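Local coordinates for protein alkaline serine protease (Pseudoalteromonas sp., PDB 1Y9Z) that probably cleaves peptide bonds in proteins at low temperature as a cold-adapted, subtilisin-like alkaline serine protease, at residues A[201-205]-A[317-321]; A[276-282]-A[305-311]; A[289-295]-A[320-324]. All coordinates share one frame; numbering follows the deposited sequence.

Overall arrangement
Contact 1 (201-205 with 317-321) lies at the seam where the subtilisin-like alpha/beta domain meets the inserted beta-barrel domain; contacts 2 and 3 lie deeper in that insert. Centre to centre, contact 1 is about 16 Å from contact 2 and 14 Å from contact 3, and contacts 2 and 3 are about 11 Å apart. In chain order, 201-205 comes first, then 276-282, 289-295, 305-311 and finally 317-324, so contact 2 nests inside the loop closed by contact 1. Contacts 2 and 3 share the beta-alpha-beta unit of strand 275-280, helix 291-300 and strand 305-309, while residues Pro320 and Phe321 connect contacts 1 and 3, and the Arg281-Glu291 salt bridge ties contact 2 to contact 3.

Contact 1 of 3, residues A[201-205]-A[317-321]; sequences PGEAI and LQNPF
The seam between the subtilisin-like alpha/beta domain and its inserted beta-barrel domain is crossed here by Glu203 and Ala204, which meet Leu317, Gln318 and Asn319. Segment 201-205 links strand 196-201 of the catalytic domain's sheet to strand 205-208, and segment 317-321 is a loop of the insert leading into strand 321-323. Glu203 does most of the polar work. Its CG stands anti to the backbone N (chi1 175°), and a bend at the next bond swings the carboxylate over to the insert, where OE2 accepts a hydrogen bond from Asn319 N at 2.8 Å. That bond is close to straight, 161° at the hydrogen, and the donor meets OE2 nearly in line with its C-O bond. On the way, Glu203 CG passes 3.4 Å from Leu317 O. The side chain of Gln318 crosses that of Glu203 at about a right angle, yet its amide and the carboxylate lie almost parallel, with planes 8° apart. Gln318 is turned by its own bonds, from NE2 to Gly316 O and Asp181 OD1, so its amide belongs to a wider polar network that also reaches the catalytic domain. Ala204 has positive phi and psi, a left-handed kink that aims its methyl at the other loop: CB sits 3.7 Å from Leu317 CG and equally near CD2, between the leucine's branch and the CB of Asn319. Behind the kink, Ala204 O accepts a bond from Trp6 NE1, tying the turn to the N-terminal helix. The two loops bury 230 Å² between them, and few direct contacts hold them together. A water completes the join, donating both to Glu203 O at 2.9 Å and to Leu317 O at 2.7 Å.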
loop_
_atom_site.group_PDB
_atom_site.type_symbol
_atom_site.label_atom_id
_atom_site.label_comp_id
_atom_site.label_asym_id
_atom_site.label_seq_id
_atom_site.Cartn_x
_atom_site.Cartn_y
_atom_site.Cartn_z
ATOM N N PRO A 201 -4.289 -4.307 -3.324
ATOM C CA PRO A 201 -4.507 -2.936 -2.852
ATOM C C PRO A 201 -3.199 -2.146 -2.951
ATOM O O PRO A 201 -2.185 -2.557 -2.379
ATOM C CB PRO A 201 -4.952 -3.144 -1.407
ATOM C CG PRO A 201 -5.668 -4.474 -1.465
ATOM C CD PRO A 201 -4.744 -5.294 -2.329
ATOM N N GLY A 202 -3.216 -1.020 -3.666
ATOM C CA GLY A 202 -2.000 -0.238 -3.830
ATOM C C GLY A 202 -2.110 1.278 -3.787
ATOM O O GLY A 202 -1.124 1.971 -4.037
ATOM N N GLU A 203 -3.294 1.804 -3.493
ATOM C CA GLU A 203 -3.478 3.251 -3.393
ATOM C C GLU A 203 -3.985 3.540 -1.986
ATOM O O GLU A 203 -4.941 2.915 -1.527
ATOM C CB GLU A 203 -4.495 3.749 -4.426
ATOM C CG GLU A 203 -4.864 5.238 -4.324
ATOM C CD GLU A 203 -3.714 6.191 -4.636
ATOM O OE1 GLU A 203 -2.763 5.797 -5.345
ATOM O OE2 GLU A 203 -3.769 7.356 -4.187
ATOM N N ALA A 204 -3.330 4.474 -1.305
ATOM C CA ALA A 204 -3.714 4.850 0.056
ATOM C C ALA A 204 -3.694 3.634 0.976
ATOM O O ALA A 204 -4.717 3.259 1.557
ATOM C CB ALA A 204 -5.107 5.488 0.052
ATOM N N ILE A 205 -2.519 3.023 1.102
ATOM C CA ILE A 205 -2.346 1.846 1.945
ATOM C C ILE A 205 -1.694 2.225 3.275
ATOM O O ILE A 205 -0.535 2.635 3.319
ATOM C CB ILE A 205 -1.465 0.780 1.239
ATOM C CG1 ILE A 205 -2.072 0.414 -0.124
ATOM C CG2 ILE A 205 -1.323 -0.452 2.122
ATOM C CD1 ILE A 205 -3.528 -0.028 -0.073
ATOM N N LEU A 317 -10.500 5.655 -2.178
ATOM C CA LEU A 317 -9.664 6.520 -1.358
ATOM C C LEU A 317 -8.394 6.901 -2.115
ATOM O O LEU A 317 -7.631 6.034 -2.553
ATOM C CB LEU A 317 -9.297 5.820 -0.048
ATOM C CG LEU A 317 -8.460 6.631 0.946
ATOM C CD1 LEU A 317 -9.234 7.860 1.399
ATOM C CD2 LEU A 317 -8.112 5.756 2.138
ATOM N N GLN A 318 -8.172 8.200 -2.276
ATOM C CA GLN A 318 -6.996 8.681 -2.989
ATOM C C GLN A 318 -5.994 9.369 -2.063
ATOM O O GLN A 318 -6.374 10.028 -1.093
ATOM C CB GLN A 318 -7.411 9.657 -4.096
ATOM C CG GLN A 318 -8.513 9.147 -5.024
ATOM C CD GLN A 318 -8.149 7.853 -5.732
ATOM O OE1 GLN A 318 -7.049 7.710 -6.266
ATOM N NE2 GLN A 318 -9.084 6.906 -5.751
ATOM N N ASN A 319 -4.713 9.201 -2.377
ATOM C CA ASN A 319 -3.611 9.801 -1.626
ATOM C C ASN A 319 -2.764 10.500 -2.690
ATOM O O ASN A 319 -1.627 10.114 -2.950
ATOM C CB ASN A 319 -2.792 8.701 -0.935
ATOM C CG ASN A 319 -1.532 9.230 -0.264
ATOM O OD1 ASN A 319 -0.565 8.487 -0.071
ATOM N ND2 ASN A 319 -1.539 10.502 0.105
ATOM N N PRO A 320 -3.315 11.551 -3.316
ATOM C CA PRO A 320 -2.610 12.291 -4.363
ATOM C C PRO A 320 -1.594 13.314 -3.892
ATOM O O PRO A 320 -1.561 13.688 -2.720
ATOM C CB PRO A 320 -3.749 12.954 -5.117
ATOM C CG PRO A 320 -4.651 13.365 -3.992
ATOM C CD PRO A 320 -4.648 12.137 -3.073
ATOM N N PHE A 321 -0.761 13.763 -4.823
ATOM C CA PHE A 321 0.223 14.784 -4.515
ATOM C C PHE A 321 -0.501 16.122 -4.546
ATOM O O PHE A 321 -1.187 16.441 -5.520
ATOM C CB PHE A 321 1.344 14.814 -5.559
ATOM C CG PHE A 321 2.292 13.657 -5.471
ATOM C CD1 PHE A 321 2.192 12.588 -6.354
ATOM C CD2 PHE A 321 3.294 13.639 -4.507
ATOM C CE1 PHE A 321 3.079 11.515 -6.278
ATOM C CE2 PHE A 321 4.186 12.572 -4.421
ATOM C CZ PHE A 321 4.077 11.508 -5.309
HETATM O O HOH W 1 -7.665 3.391 -2.357
#

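Contact 2 of 3, residues A[276-282]-A[305-311]; sequences ICLVERV and GIIVYSN
Arg281 runs across the end of strand 305-309, touching Val308, Tyr309, Ser310 and Asn311, where a parallel strand pair runs out into two loops. Its CB packs 3.6 Å from Val308 CG1, while its backbone N bonds to Tyr309 O, the last rung of a ladder that began with Cys277 N on Gly305 O. CG lies 3.8 Å from Asn311 ND2; that same amide nitrogen donates to Arg281 O at 3.0 Å, arriving from above the carbonyl plane. The chain stays extended through CD, then bends at chi3 (-65°), laying one face of the guanidinium over Val308 CG1. NE turns to a salt bridge with Glu291 OE2, and NH2 bonds to Ser335 OG. Ser310 OG and two waters lie at the edge of the guanidinium, in its plane, beside NH1; the direct bond from NH1 to that hydroxyl is weak, at 3.3 Å, and Ser310 OG is also hydrogen-bonded to Gly316 O. One water joins NH1 to Ser310 OG, and the other joins it to Asn311 N, so the buried guanidinium is held from several directions at once.

On the opposite side of the sheet, Glu280 CA sits over the Tyr309 ring in a CH-pi contact, 3.7 Å from the centroid. Leu278 CD1 comes within 3.7 Å of Ile307 CG2, and Ile276 CG2 meets Ile307 CD1, so aliphatic branches lead up to the tyrosine ring. The two strands run parallel, 17° apart, as the outer members of a beta-alpha-beta crossover. Helix 291-300 covers the face of Cys277, Val279, Ile306 and Val308, fastened by the Cys277-Cys298 disulfide; strand 252-263 continues the sheet beside strand 275-280, and strand 333-336 beside strand 305-309.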
loop_
_atom_site.group_PDB
_atom_site.type_symbol
_atom_site.label_atom_id
_atom_site.label_comp_id
_atom_site.label_asym_id
_atom_site.label_seq_id
_atom_site.Cartn_x
_atom_site.Cartn_y
_atom_site.Cartn_z
ATOM N N ILE A 276 -14.859 24.463 8.551
ATOM C CA ILE A 276 -14.121 23.323 8.020
ATOM C C ILE A 276 -14.792 23.162 6.666
ATOM O O ILE A 276 -16.001 22.941 6.582
ATOM C CB ILE A 276 -14.320 22.046 8.864
ATOM C CG1 ILE A 276 -13.673 22.226 10.241
ATOM C CG2 ILE A 276 -13.714 20.846 8.144
ATOM C CD1 ILE A 276 -12.189 22.552 10.194
ATOM N N CYS A 277 -14.003 23.287 5.609
ATOM C CA CYS A 277 -14.512 23.234 4.250
ATOM C C CYS A 277 -14.470 21.868 3.580
ATOM O O CYS A 277 -13.399 21.310 3.336
ATOM C CB CYS A 277 -13.735 24.252 3.427
ATOM S SG CYS A 277 -14.279 24.615 1.731
ATOM N N LEU A 278 -15.655 21.342 3.290
ATOM C CA LEU A 278 -15.805 20.058 2.616
ATOM C C LEU A 278 -15.943 20.370 1.131
ATOM O O LEU A 278 -16.710 21.255 0.747
ATOM C CB LEU A 278 -17.065 19.343 3.111
ATOM C CG LEU A 278 -17.397 17.976 2.504
ATOM C CD1 LEU A 278 -16.353 16.953 2.931
ATOM C CD2 LEU A 278 -18.779 17.541 2.963
ATOM N N VAL A 279 -15.200 19.659 0.291
ATOM C CA VAL A 279 -15.270 19.905 -1.142
ATOM C C VAL A 279 -14.991 18.659 -1.969
ATOM O O VAL A 279 -14.098 17.868 -1.653
ATOM C CB VAL A 279 -14.280 21.018 -1.564
ATOM C CG1 VAL A 279 -12.852 20.601 -1.244
ATOM C CG2 VAL A 279 -14.436 21.319 -3.048
ATOM N N GLU A 280 -15.773 18.484 -3.028
ATOM C CA GLU A 280 -15.600 17.345 -3.913
ATOM C C GLU A 280 -14.381 17.610 -4.783
ATOM O O GLU A 280 -14.160 18.734 -5.235
ATOM C CB GLU A 280 -16.837 17.162 -4.795
ATOM C CG GLU A 280 -16.757 15.970 -5.736
ATOM C CD GLU A 280 -17.950 15.888 -6.666
ATOM O OE1 GLU A 280 -18.148 16.833 -7.456
ATOM O OE2 GLU A 280 -18.688 14.882 -6.606
ATOM N N ARG A 281 -13.584 16.574 -5.006
ATOM C CA ARG A 281 -12.393 16.699 -5.831
ATOM C C ARG A 281 -12.772 16.947 -7.291
ATOM O O ARG A 281 -13.630 16.259 -7.843
ATOM C CB ARG A 281 -11.549 15.423 -5.726
ATOM C CG ARG A 281 -10.363 15.376 -6.680
ATOM C CD ARG A 281 -9.538 14.111 -6.484
ATOM N NE ARG A 281 -8.906 14.082 -5.167
ATOM C CZ ARG A 281 -9.144 13.168 -4.232
ATOM N NH1 ARG A 281 -10.004 12.182 -4.451
ATOM N NH2 ARG A 281 -8.524 13.249 -3.063
ATOM N N VAL A 282 -12.140 17.945 -7.901
ATOM C CA VAL A 282 -12.387 18.265 -9.303
ATOM C C VAL A 282 -11.180 17.774 -10.087
ATOM O O VAL A 282 -10.073 18.288 -9.926
ATOM C CB VAL A 282 -12.552 19.785 -9.526
ATOM C CG1 VAL A 282 -12.706 20.078 -11.014
ATOM C CG2 VAL A 282 -13.764 20.291 -8.766
ATOM N N GLY A 305 -9.872 24.529 7.912
ATOM C CA GLY A 305 -9.481 23.152 7.667
ATOM C C GLY A 305 -10.143 22.724 6.373
ATOM O O GLY A 305 -11.182 23.273 6.009
ATOM N N ILE A 306 -9.566 21.748 5.680
ATOM C CA ILE A 306 -10.131 21.311 4.409
ATOM C C ILE A 306 -10.253 19.798 4.273
ATOM O O ILE A 306 -9.341 19.054 4.631
ATOM C CB ILE A 306 -9.284 21.843 3.232
ATOM C CG1 ILE A 306 -9.131 23.361 3.348
ATOM C CG2 ILE A 306 -9.945 21.485 1.906
ATOM C CD1 ILE A 306 -8.123 23.957 2.388
ATOM N N ILE A 307 -11.392 19.357 3.746
ATOM C CA ILE A 307 -11.656 17.941 3.528
ATOM C C ILE A 307 -12.091 17.732 2.084
ATOM O O ILE A 307 -13.179 18.151 1.691
ATOM C CB ILE A 307 -12.783 17.418 4.434
ATOM C CG1 ILE A 307 -12.417 17.625 5.905
ATOM C CG2 ILE A 307 -13.022 15.941 4.152
ATOM C CD1 ILE A 307 -13.548 17.298 6.861
ATOM N N VAL A 308 -11.235 17.089 1.299
ATOM C CA VAL A 308 -11.532 16.816 -0.102
ATOM C C VAL A 308 -12.015 15.378 -0.237
ATOM O O VAL A 308 -11.355 14.456 0.246
ATOM C CB VAL A 308 -10.276 16.990 -0.980
ATOM C CG1 VAL A 308 -10.596 16.634 -2.426
ATOM C CG2 VAL A 308 -9.763 18.416 -0.883
ATOM N N TYR A 309 -13.166 15.179 -0.874
ATOM C CA TYR A 309 -13.666 13.825 -1.064
ATOM C C TYR A 309 -13.690 13.446 -2.539
ATOM O O TYR A 309 -13.850 14.297 -3.415
ATOM C CB TYR A 309 -15.052 13.631 -0.424
ATOM C CG TYR A 309 -16.198 14.433 -1.004
ATOM C CD1 TYR A 309 -16.400 15.766 -0.647
ATOM C CD2 TYR A 309 -17.123 13.834 -1.861
ATOM C CE1 TYR A 309 -17.501 16.483 -1.124
ATOM C CE2 TYR A 309 -18.224 14.540 -2.344
ATOM C CZ TYR A 309 -18.408 15.862 -1.970
ATOM O OH TYR A 309 -19.507 16.558 -2.428
ATOM N N SER A 310 -13.510 12.158 -2.799
ATOM C CA SER A 310 -13.469 11.633 -4.158
ATOM C C SER A 310 -14.699 11.907 -5.011
ATOM O O SER A 310 -15.827 11.935 -4.517
ATOM C CB SER A 310 -13.223 10.123 -4.118
ATOM O OG SER A 310 -12.009 9.826 -3.452
ATOM N N ASN A 311 -14.462 12.103 -6.304
ATOM C CA ASN A 311 -15.537 12.335 -7.257
ATOM C C ASN A 311 -15.967 10.974 -7.804
ATOM O O ASN A 311 -15.360 9.952 -7.484
ATOM C CB ASN A 311 -15.061 13.242 -8.397
ATOM C CG ASN A 311 -13.744 12.789 -8.995
ATOM O OD1 ASN A 311 -13.597 11.639 -9.411
ATOM N ND2 ASN A 311 -12.778 13.697 -9.045
HETATM O O HOH W 2 -9.840 10.464 -1.858
HETATM O O HOH W 3 -11.411 11.182 -6.913
#

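Contact 3 of 3, residues A[289-295]-A[320-324]; sequences YPEINST and PFLVD
Glu291 and Ile292, at the start of helix 291-300, pack with Tyr289 against Pro320, Phe321, Leu322 and Val323 of the short strand 321-323, which pairs with strand 232-240, and its approach; helix and strand axes cross at -71°, 7.7 Å apart. Apolar contacts come first. Leu322 CD1 is the hub: it lies 3.7 Å from Ile292 CA, and reaches the side chains of Glu291 and Ile292 as well as Thr295, whose tip it faces. Val323 CG2 is pressed against Tyr289 CB at 3.5 Å. The Tyr289 and Phe321 side chains run alongside each other and point the same way, their planes nearly perpendicular, touching through CE1 and CD1 at 3.9 Å.

Carbon against oxygen makes a second group. Pro320 CG packs against the carboxylate of Glu291, 3.4 Å from its CD; a bend at chi2 (67°) carries that group to the proline. Ile292 CB comes within 3.3 Å of Val323 O.

Hydrogen bonding is the third group, and no direct bond crosses between the segments. One water does the bridging: Ile292 N and Val323 N donate to it, and it bonds to Tyr289 O. Within the helix, Thr295 OG1 donates to Glu291 O at 2.7 Å.

As for charge, Glu291 OE2 takes the salt bridge from Arg281 NE, while Asp324 OD1 pairs with Arg236 and accepts a bond from Ile329 N. An alanine in place of Glu291 would remove the carboxylate, and this is likely to leave Arg281 without its anionic mate and Pro320 CG without the surface it rests on. The chemistry implies a mainly apolar joint, its aromatic pair on the exposed side, in which one water serves backbone amides of helix and strand and the buried carboxylates are matched by arginines outside the two segments.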
loop_
_atom_site.group_PDB
_atom_site.type_symbol
_atom_site.label_atom_id
_atom_site.label_comp_id
_atom_site.label_asym_id
_atom_site.label_seq_id
_atom_site.Cartn_x
_atom_site.Cartn_y
_atom_site.Cartn_z
ATOM N N TYR A 289 -1.700 17.090 -11.798
ATOM C CA TYR A 289 -1.925 16.997 -10.357
ATOM C C TYR A 289 -2.894 18.109 -9.952
ATOM O O TYR A 289 -2.482 19.152 -9.444
ATOM C CB TYR A 289 -0.589 17.150 -9.631
ATOM C CG TYR A 289 0.421 16.101 -10.040
ATOM C CD1 TYR A 289 0.349 14.804 -9.537
ATOM C CD2 TYR A 289 1.425 16.392 -10.964
ATOM C CE1 TYR A 289 1.247 13.818 -9.946
ATOM C CE2 TYR A 289 2.328 15.414 -11.381
ATOM C CZ TYR A 289 2.233 14.129 -10.868
ATOM O OH TYR A 289 3.112 13.156 -11.284
ATOM N N PRO A 290 -4.203 17.884 -10.164
ATOM C CA PRO A 290 -5.294 18.817 -9.863
ATOM C C PRO A 290 -5.784 18.958 -8.421
ATOM O O PRO A 290 -6.686 19.753 -8.161
ATOM C CB PRO A 290 -6.406 18.321 -10.774
ATOM C CG PRO A 290 -6.242 16.842 -10.663
ATOM C CD PRO A 290 -4.736 16.660 -10.793
ATOM N N GLU A 291 -5.211 18.205 -7.488
ATOM C CA GLU A 291 -5.658 18.279 -6.099
ATOM C C GLU A 291 -5.743 19.717 -5.580
ATOM O O GLU A 291 -6.651 20.060 -4.822
ATOM C CB GLU A 291 -4.726 17.463 -5.198
ATOM C CG GLU A 291 -5.319 17.133 -3.831
ATOM C CD GLU A 291 -6.505 16.182 -3.917
ATOM O OE1 GLU A 291 -7.092 15.850 -2.865
ATOM O OE2 GLU A 291 -6.854 15.761 -5.040
ATOM N N ILE A 292 -4.802 20.555 -6.005
ATOM C CA ILE A 292 -4.749 21.949 -5.573
ATOM C C ILE A 292 -5.977 22.789 -5.940
ATOM O O ILE A 292 -6.288 23.769 -5.263
ATOM C CB ILE A 292 -3.486 22.647 -6.141
ATOM C CG1 ILE A 292 -3.355 24.061 -5.565
ATOM C CG2 ILE A 292 -3.556 22.700 -7.661
ATOM C CD1 ILE A 292 -3.148 24.095 -4.062
ATOM N N ASN A 293 -6.682 22.411 -6.999
ATOM C CA ASN A 293 -7.851 23.178 -7.419
ATOM C C ASN A 293 -8.981 23.219 -6.393
ATOM O O ASN A 293 -9.375 24.299 -5.951
ATOM C CB ASN A 293 -8.361 22.654 -8.761
ATOM C CG ASN A 293 -7.348 22.845 -9.870
ATOM O OD1 ASN A 293 -6.822 23.943 -10.057
ATOM N ND2 ASN A 293 -7.065 21.780 -10.609
ATOM N N SER A 294 -9.504 22.057 -6.013
ATOM C CA SER A 294 -10.578 22.011 -5.024
ATOM C C SER A 294 -10.064 22.489 -3.671
ATOM O O SER A 294 -10.763 23.188 -2.937
ATOM C CB SER A 294 -11.129 20.588 -4.882
ATOM O OG SER A 294 -11.877 20.201 -6.023
ATOM N N THR A 295 -8.832 22.109 -3.350
ATOM C CA THR A 295 -8.220 22.485 -2.082
ATOM C C THR A 295 -8.095 24.000 -1.939
ATOM O O THR A 295 -8.476 24.564 -0.913
ATOM C CB THR A 295 -6.822 21.854 -1.938
ATOM O OG1 THR A 295 -6.922 20.434 -2.112
ATOM C CG2 THR A 295 -6.240 22.145 -0.558
ATOM N N PRO A 320 -3.315 11.551 -3.316
ATOM C CA PRO A 320 -2.610 12.291 -4.363
ATOM C C PRO A 320 -1.594 13.314 -3.892
ATOM O O PRO A 320 -1.561 13.688 -2.720
ATOM C CB PRO A 320 -3.749 12.954 -5.117
ATOM C CG PRO A 320 -4.651 13.365 -3.992
ATOM C CD PRO A 320 -4.648 12.137 -3.073
ATOM N N PHE A 321 -0.761 13.763 -4.823
ATOM C CA PHE A 321 0.223 14.784 -4.515
ATOM C C PHE A 321 -0.501 16.122 -4.546
ATOM O O PHE A 321 -1.187 16.441 -5.520
ATOM C CB PHE A 321 1.344 14.814 -5.559
ATOM C CG PHE A 321 2.292 13.657 -5.471
ATOM C CD1 PHE A 321 2.192 12.588 -6.354
ATOM C CD2 PHE A 321 3.294 13.639 -4.507
ATOM C CE1 PHE A 321 3.079 11.515 -6.278
ATOM C CE2 PHE A 321 4.186 12.572 -4.421
ATOM C CZ PHE A 321 4.077 11.508 -5.309
ATOM N N LEU A 322 -0.376 16.889 -3.471
ATOM C CA LEU A 322 -0.987 18.208 -3.419
ATOM C C LEU A 322 0.113 19.166 -3.848
ATOM O O LEU A 322 0.884 19.656 -3.020
ATOM C CB LEU A 322 -1.459 18.549 -2.001
ATOM C CG LEU A 322 -1.965 19.986 -1.798
ATOM C CD1 LEU A 322 -3.115 20.286 -2.750
ATOM C CD2 LEU A 322 -2.407 20.169 -0.353
ATOM N N VAL A 323 0.207 19.394 -5.153
ATOM C CA VAL A 323 1.216 20.290 -5.700
ATOM C C VAL A 323 0.754 21.721 -5.447
ATOM O O VAL A 323 -0.194 22.199 -6.067
ATOM C CB VAL A 323 1.404 20.050 -7.212
ATOM C CG1 VAL A 323 2.516 20.934 -7.747
ATOM C CG2 VAL A 323 1.731 18.587 -7.461
ATOM N N ASP A 324 1.434 22.387 -4.519
ATOM C CA ASP A 324 1.106 23.752 -4.118
ATOM C C ASP A 324 2.188 24.725 -4.589
ATOM O O ASP A 324 3.076 25.103 -3.823
ATOM C CB ASP A 324 0.979 23.786 -2.592
ATOM C CG ASP A 324 0.257 25.016 -2.083
ATOM O OD1 ASP A 324 0.103 25.123 -0.849
ATOM O OD2 ASP A 324 -0.158 25.865 -2.895
HETATM O O HOH W 4 -2.158 19.421 -6.767
#